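Local structure of protein CT_858 (Chlamydia trachomatis, 3DOR) at residues R359-P364 / N479-I484. The protein is a secreted chlamydial protease, probably a serine-type endopeptidase, whose mature form is a dimer. Numbering follows the deposited sequence.
Sequences RPLELP and NDRALI. With SO4 (sulfate ion), chain Q.
One face of the Arg-359 guanidinium carries Arg-481 CG and, offset toward the rim, Leu-361 CD2; at its edge lie Asn-479 O, a sulfate, probably from the crystallisation liquor, and Asp-480 O, which is 3.2 Å from Arg-359 NH2 but too badly angled for a hydrogen bond. Asn-479 is the first residue beyond helix 468-478, whose end is closed by a Schellman motif: Asp-480, at positive phi (54°), is its C-prime residue, with Arg-481 N bonded to Leu-476 O and Asp-480 N to Lys-477 O. Arg-359 NH2 reaches Asn-479 O at 2.7 Å, almost in the guanidinium plane; the bond from NH1 is weak. Arg-359 NE to sulfate O2 (2.7 Å, 170°) and Arg-359 NH2 to O4 are nearly straight; in this crystal these, with the bond to Asn-479 O, hold the group's rotation. Arg-481, bent at chi2 and chi3, sends its guanidinium to Lys-455 O and Leu-356 O. Leu-361 CD2 touches both Asn-479 CB and Arg-481 CG, 3.6 Å from the latter. Within the S41 peptidase region, this joins strand 361-368 to the helix preceding strand 483-486. The Asn-479 amide grips the Glu-362 backbone twice: OD1 accepts from N at 2.7 Å, with the donor above the carbonyl plane, while ND2 meets a lone pair of Glu-362 O at 2.8 Å.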
ATOM      1  N   ARG B 359       6.814  -1.691  37.211  1.00 28.75           N
ATOM      2  CA  ARG B 359       8.216  -2.056  37.014  1.00 28.72           C
ATOM      3  C   ARG B 359       8.423  -2.417  35.544  1.00 29.42           C
ATOM      4  O   ARG B 359       7.497  -2.853  34.863  1.00 30.41           O
ATOM      5  CB  ARG B 359       8.599  -3.254  37.906  1.00 27.49           C
ATOM      6  CG  ARG B 359       7.784  -4.538  37.657  1.00 28.62           C
ATOM      7  CD  ARG B 359       8.065  -5.598  38.730  1.00 28.43           C
ATOM      8  NE  ARG B 359       7.212  -6.779  38.603  1.00 29.31           N
ATOM      9  CZ  ARG B 359       7.468  -7.814  37.811  1.00 28.67           C
ATOM     10  NH1 ARG B 359       8.564  -7.826  37.064  1.00 28.41           N
ATOM     11  NH2 ARG B 359       6.631  -8.840  37.765  1.00 28.26           N
ATOM     12  N   PRO B 360       9.644  -2.229  35.029  1.00 32.33           N
ATOM     13  CA  PRO B 360       9.883  -2.562  33.621  1.00 30.83           C
ATOM     14  C   PRO B 360       9.672  -4.048  33.328  1.00 30.16           C
ATOM     15  O   PRO B 360       9.885  -4.901  34.192  1.00 28.41           O
ATOM     16  CB  PRO B 360      11.326  -2.115  33.401  1.00 32.45           C
ATOM     17  CG  PRO B 360      11.945  -2.304  34.759  1.00 35.92           C
ATOM     18  CD  PRO B 360      10.881  -1.763  35.683  1.00 32.96           C
ATOM     19  N   LEU B 361       9.241  -4.343  32.107  1.00 27.98           N
ATOM     20  CA  LEU B 361       9.001  -5.719  31.686  1.00 29.02           C
ATOM     21  C   LEU B 361       9.901  -6.083  30.503  1.00 29.52           C
ATOM     22  O   LEU B 361       9.851  -5.437  29.462  1.00 28.41           O
ATOM     23  CB  LEU B 361       7.531  -5.896  31.283  1.00 26.39           C
ATOM     24  CG  LEU B 361       6.466  -5.559  32.336  1.00 27.31           C
ATOM     25  CD1 LEU B 361       5.077  -5.674  31.724  1.00 24.70           C
ATOM     26  CD2 LEU B 361       6.613  -6.490  33.524  1.00 24.27           C
ATOM     27  N   GLU B 362      10.724  -7.113  30.672  1.00 30.44           N
ATOM     28  CA  GLU B 362      11.615  -7.565  29.606  1.00 32.23           C
ATOM     29  C   GLU B 362      10.778  -8.020  28.420  1.00 30.24           C
ATOM     30  O   GLU B 362       9.752  -8.662  28.600  1.00 29.27           O
ATOM     31  CB  GLU B 362      12.477  -8.733  30.091  1.00 35.17           C
ATOM     32  CG  GLU B 362      13.861  -8.341  30.565  1.00 45.61           C
ATOM     33  CD  GLU B 362      14.724  -7.803  29.439  1.00 48.71           C
ATOM     34  OE1 GLU B 362      14.861  -8.507  28.416  1.00 52.58           O
ATOM     35  OE2 GLU B 362      15.261  -6.682  29.575  1.00 50.60           O
ATOM     36  N   LEU B 363      11.217  -7.688  27.211  1.00 28.97           N
ATOM     37  CA  LEU B 363      10.489  -8.073  26.013  1.00 26.97           C
ATOM     38  C   LEU B 363      11.241  -9.107  25.200  1.00 27.91           C
ATOM     39  O   LEU B 363      12.468  -9.096  25.152  1.00 31.66           O
ATOM     40  CB  LEU B 363      10.246  -6.852  25.119  1.00 24.50           C
ATOM     41  CG  LEU B 363       9.234  -5.805  25.601  1.00 24.40           C
ATOM     42  CD1 LEU B 363       9.441  -4.477  24.872  1.00 22.95           C
ATOM     43  CD2 LEU B 363       7.831  -6.346  25.356  1.00 19.55           C
ATOM     44  N   PRO B 364      10.513 -10.035  24.566  1.00 27.51           N
ATOM     45  CA  PRO B 364      11.188 -11.039  23.747  1.00 27.72           C
ATOM     46  C   PRO B 364      11.704 -10.309  22.497  1.00 28.90           C
ATOM     47  O   PRO B 364      11.087  -9.342  22.040  1.00 28.84           O
ATOM     48  CB  PRO B 364      10.073 -12.032  23.428  1.00 27.42           C
ATOM     49  CG  PRO B 364       8.831 -11.205  23.509  1.00 28.07           C
ATOM     50  CD  PRO B 364       9.081 -10.343  24.708  1.00 26.90           C
ATOM     51  N   ASN B 479       7.801 -12.356  32.878  1.00 26.54           N
ATOM     52  CA  ASN B 479       8.255 -11.309  33.805  1.00 26.10           C
ATOM     53  C   ASN B 479       7.566 -11.519  35.150  1.00 26.51           C
ATOM     54  O   ASN B 479       7.698 -10.697  36.065  1.00 26.13           O
ATOM     55  CB  ASN B 479       7.912  -9.908  33.265  1.00 25.76           C
ATOM     56  CG  ASN B 479       8.875  -9.438  32.179  1.00 26.72           C
ATOM     57  OD1 ASN B 479       9.997  -9.025  32.466  1.00 27.11           O
ATOM     58  ND2 ASN B 479       8.438  -9.504  30.928  1.00 25.27           N
ATOM     59  N   ASP B 480       6.820 -12.621  35.255  1.00 26.84           N
ATOM     60  CA  ASP B 480       6.099 -12.975  36.481  1.00 24.10           C
ATOM     61  C   ASP B 480       5.184 -11.833  36.963  1.00 24.77           C
ATOM     62  O   ASP B 480       5.106 -11.572  38.163  1.00 24.35           O
ATOM     63  CB  ASP B 480       7.095 -13.315  37.603  1.00 25.93           C
ATOM     64  CG  ASP B 480       7.990 -14.512  37.274  1.00 29.74           C
ATOM     65  OD1 ASP B 480       9.217 -14.417  37.342  1.00 35.01           O
ATOM     66  OD2 ASP B 480       7.383 -15.640  36.932  1.00 28.82           O
ATOM     67  N   ARG B 481       4.496 -11.167  36.042  1.00 23.59           N
ATOM     68  CA  ARG B 481       3.607 -10.050  36.392  1.00 25.94           C
ATOM     69  C   ARG B 481       2.165 -10.512  36.596  1.00 23.95           C
ATOM     70  O   ARG B 481       1.416  -9.921  37.373  1.00 24.92           O
ATOM     71  CB  ARG B 481       3.612  -8.999  35.267  1.00 25.77           C
ATOM     72  CG  ARG B 481       3.937  -7.571  35.687  1.00 35.13           C
ATOM     73  CD  ARG B 481       2.738  -6.737  36.136  1.00 31.61           C
ATOM     74  NE  ARG B 481       2.141  -7.288  37.331  1.00 37.34           N
ATOM     75  CZ  ARG B 481       1.115  -6.763  37.985  1.00 33.31           C
ATOM     76  NH1 ARG B 481       0.550  -5.635  37.580  1.00 30.18           N
ATOM     77  NH2 ARG B 481       0.621  -7.415  39.021  1.00 31.80           N
ATOM     78  N   ALA B 482       1.772 -11.552  35.875  1.00 21.68           N
ATOM     79  CA  ALA B 482       0.407 -12.040  35.966  1.00 22.43           C
ATOM     80  C   ALA B 482       0.275 -13.542  35.904  1.00 22.46           C
ATOM     81  O   ALA B 482       1.166 -14.246  35.423  1.00 25.70           O
ATOM     82  CB  ALA B 482      -0.437 -11.421  34.850  1.00 20.26           C
ATOM     83  N   LEU B 483      -0.865 -14.019  36.385  1.00 22.61           N
ATOM     84  CA  LEU B 483      -1.199 -15.433  36.379  1.00 23.10           C
ATOM     85  C   LEU B 483      -1.892 -15.654  35.026  1.00 22.24           C
ATOM     86  O   LEU B 483      -2.881 -14.972  34.723  1.00 21.52           O
ATOM     87  CB  LEU B 483      -2.169 -15.715  37.525  1.00 22.81           C
ATOM     88  CG  LEU B 483      -2.296 -17.093  38.192  1.00 27.65           C
ATOM     89  CD1 LEU B 483      -3.718 -17.585  38.053  1.00 23.11           C
ATOM     90  CD2 LEU B 483      -1.297 -18.080  37.620  1.00 21.26           C
ATOM     91  N   ILE B 484      -1.384 -16.574  34.208  1.00 19.43           N
ATOM     92  CA  ILE B 484      -1.990 -16.823  32.897  1.00 21.72           C
ATOM     93  C   ILE B 484      -2.828 -18.096  32.989  1.00 22.70           C
ATOM     94  O   ILE B 484      -2.328 -19.151  33.381  1.00 23.09           O
ATOM     95  CB  ILE B 484      -0.913 -16.954  31.772  1.00 22.14           C
ATOM     96  CG1 ILE B 484      -0.283 -15.594  31.449  1.00 22.73           C
ATOM     97  CG2 ILE B 484      -1.570 -17.401  30.474  1.00 20.14           C
ATOM     98  CD1 ILE B 484       0.371 -14.937  32.565  1.00 31.76           C
TER
HETATM   99  S   SO4 Q 621       4.437  -7.876  40.668  1.00 64.47           S
HETATM  100  O1  SO4 Q 621       3.051  -7.616  41.226  1.00 64.74           O
HETATM  101  O2  SO4 Q 621       4.978  -6.580  40.109  1.00 63.92           O
HETATM  102  O3  SO4 Q 621       5.386  -8.360  41.752  1.00 64.80           O
HETATM  103  O4  SO4 Q 621       4.291  -8.959  39.618  1.00 62.26           O